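Local coordinates for protein CDP-glucose-4,6-dehydratase (PDB 1RKX) that catalyses the NAD-dependent conversion of CDP-D-glucose to CDP-4-keto-6-deoxy-D-glucose, as a member of the short-chain dehydrogenase/reductase family, at residues Tyr113-Ile118 / Ser169-Ser174. Numbering follows the deposited sequence.
Sequences YLLEAI and SSYRNS
In the Rossmann-type NAD-binding fold of this short-chain dehydrogenase/reductase, helices 100-121 and 156-175 pack side by side against the parallel sheet, and Tyr171 of helix 156-175 reaches across to Leu115 and Glu116 of helix 100-121. On a flank of helix 156-175, Ser170 OG hydrogen-bonds to Tyr154 O of the second subunit, so this helix also takes part in the subunit interface. Between segments 113-118 and 169-174 the closest CA atoms are those of Leu115 and Tyr171, 7.2 Å apart. CB of Leu115 sits over one face of the Tyr171 ring, displaced toward the rim, in a CH-pi contact 3.9 Å from the ring centroid and 3.5 Å from Tyr171 CD2. With CG anti to its own carbonyl carbon (chi1 -65°), Leu115 carries CD1 back along the ring to its root, 3.8 Å from Tyr171 CB. Glu116 meets the ring at its hydroxyl end: CG lies anti to the backbone N, and a bend at chi2 (66°) brings the carboxylate round, nearly perpendicular to the ring. Arg119, by a salt bridge, and His120, by a hydrogen bond, hold OE2, probably favouring the ionised carboxylate. Tyr171 OH donates to Glu116 OE1 over 2.6 Å, arriving on the anti side and 34° out of the carboxylate plane.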
loop_
_atom_site.group_PDB
_atom_site.type_symbol
_atom_site.label_atom_id
_atom_site.label_comp_id
_atom_site.label_asym_id
_atom_site.label_seq_id
_atom_site.Cartn_x
_atom_site.Cartn_y
_atom_site.Cartn_z
ATOM N N TYR C 113 -20.334 13.486 20.130
ATOM C CA TYR C 113 -21.527 14.182 20.625
ATOM C C TYR C 113 -22.186 15.047 19.543
ATOM O O TYR C 113 -23.415 15.133 19.465
ATOM C CB TYR C 113 -21.170 15.057 21.829
ATOM C CG TYR C 113 -20.689 14.290 23.050
ATOM C CD1 TYR C 113 -19.820 14.884 23.963
ATOM C CD2 TYR C 113 -21.091 12.969 23.288
ATOM C CE1 TYR C 113 -19.356 14.193 25.077
ATOM C CE2 TYR C 113 -20.633 12.266 24.409
ATOM C CZ TYR C 113 -19.765 12.888 25.293
ATOM O OH TYR C 113 -19.288 12.218 26.394
ATOM N N LEU C 114 -21.371 15.693 18.717
ATOM C CA LEU C 114 -21.899 16.535 17.646
ATOM C C LEU C 114 -22.663 15.692 16.627
ATOM O O LEU C 114 -23.798 16.021 16.254
ATOM C CB LEU C 114 -20.761 17.272 16.932
ATOM C CG LEU C 114 -21.268 18.126 15.763
ATOM C CD1 LEU C 114 -21.243 19.589 16.163
ATOM C CD2 LEU C 114 -20.419 17.886 14.530
ATOM N N LEU C 115 -22.041 14.604 16.178
ATOM C CA LEU C 115 -22.664 13.715 15.201
ATOM C C LEU C 115 -23.911 13.041 15.772
ATOM O O LEU C 115 -24.899 12.845 15.060
ATOM C CB LEU C 115 -21.654 12.665 14.718
ATOM C CG LEU C 115 -20.463 13.254 13.946
ATOM C CD1 LEU C 115 -19.414 12.175 13.675
ATOM C CD2 LEU C 115 -20.966 13.858 12.637
ATOM N N GLU C 116 -23.880 12.704 17.061
ATOM C CA GLU C 116 -25.034 12.078 17.701
ATOM C C GLU C 116 -26.205 13.066 17.731
ATOM O O GLU C 116 -27.353 12.698 17.476
ATOM C CB GLU C 116 -24.675 11.646 19.128
ATOM C CG GLU C 116 -25.763 10.861 19.868
ATOM C CD GLU C 116 -26.052 9.495 19.258
ATOM O OE1 GLU C 116 -25.325 9.058 18.338
ATOM O OE2 GLU C 116 -27.021 8.848 19.715
ATOM N N ALA C 117 -25.908 14.327 18.040
ATOM C CA ALA C 117 -26.941 15.357 18.089
ATOM C C ALA C 117 -27.571 15.519 16.710
ATOM O O ALA C 117 -28.795 15.589 16.570
ATOM C CB ALA C 117 -26.342 16.679 18.551
ATOM N N ILE C 118 -26.725 15.568 15.686
ATOM C CA ILE C 118 -27.195 15.720 14.318
ATOM C C ILE C 118 -28.081 14.541 13.925
ATOM O O ILE C 118 -29.121 14.709 13.279
ATOM C CB ILE C 118 -25.998 15.833 13.348
ATOM C CG1 ILE C 118 -25.251 17.140 13.627
ATOM C CG2 ILE C 118 -26.477 15.758 11.897
ATOM C CD1 ILE C 118 -23.975 17.327 12.823
ATOM N N SER C 169 -16.168 8.559 9.916
ATOM C CA SER C 169 -16.354 7.493 8.934
ATOM C C SER C 169 -17.395 6.469 9.403
ATOM O O SER C 169 -18.267 6.050 8.630
ATOM C CB SER C 169 -15.021 6.788 8.677
ATOM O OG SER C 169 -15.187 5.709 7.785
ATOM N N SER C 170 -17.305 6.061 10.668
ATOM C CA SER C 170 -18.251 5.082 11.194
ATOM C C SER C 170 -19.660 5.654 11.316
ATOM O O SER C 170 -20.629 4.976 10.977
ATOM C CB SER C 170 -17.807 4.559 12.561
ATOM O OG SER C 170 -18.771 3.642 13.076
ATOM N N TYR C 171 -19.777 6.888 11.800
ATOM C CA TYR C 171 -21.097 7.498 11.938
ATOM C C TYR C 171 -21.761 7.605 10.573
ATOM O O TYR C 171 -22.954 7.340 10.436
ATOM C CB TYR C 171 -21.006 8.882 12.588
ATOM C CG TYR C 171 -21.435 8.884 14.040
ATOM C CD1 TYR C 171 -20.591 8.399 15.042
ATOM C CD2 TYR C 171 -22.709 9.319 14.408
ATOM C CE1 TYR C 171 -21.008 8.344 16.375
ATOM C CE2 TYR C 171 -23.139 9.264 15.734
ATOM C CZ TYR C 171 -22.287 8.778 16.711
ATOM O OH TYR C 171 -22.716 8.727 18.022
ATOM N N ARG C 172 -20.983 7.984 9.562
ATOM C CA ARG C 172 -21.513 8.107 8.209
ATOM C C ARG C 172 -21.986 6.749 7.699
ATOM O O ARG C 172 -23.110 6.611 7.209
ATOM C CB ARG C 172 -20.447 8.669 7.260
ATOM C CG ARG C 172 -20.895 8.786 5.802
ATOM C CD ARG C 172 -19.869 9.548 4.969
ATOM N NE ARG C 172 -18.548 8.935 5.059
ATOM C CZ ARG C 172 -17.409 9.607 5.189
ATOM N NH1 ARG C 172 -17.411 10.933 5.246
ATOM N NH2 ARG C 172 -16.260 8.946 5.272
ATOM N N ASN C 173 -21.128 5.744 7.819
ATOM C CA ASN C 173 -21.458 4.400 7.357
ATOM C C ASN C 173 -22.643 3.786 8.085
ATOM O O ASN C 173 -23.474 3.108 7.476
ATOM C CB ASN C 173 -20.249 3.478 7.522
ATOM C CG ASN C 173 -19.194 3.697 6.457
ATOM O OD1 ASN C 173 -18.056 3.252 6.598
ATOM N ND2 ASN C 173 -19.571 4.374 5.378
ATOM N N SER C 174 -22.714 4.026 9.390
ATOM C CA SER C 174 -23.770 3.465 10.219
ATOM C C SER C 174 -25.081 4.242 10.250
ATOM O O SER C 174 -26.155 3.639 10.230
ATOM C CB SER C 174 -23.271 3.311 11.656
ATOM O OG SER C 174 -22.053 2.582 11.707
#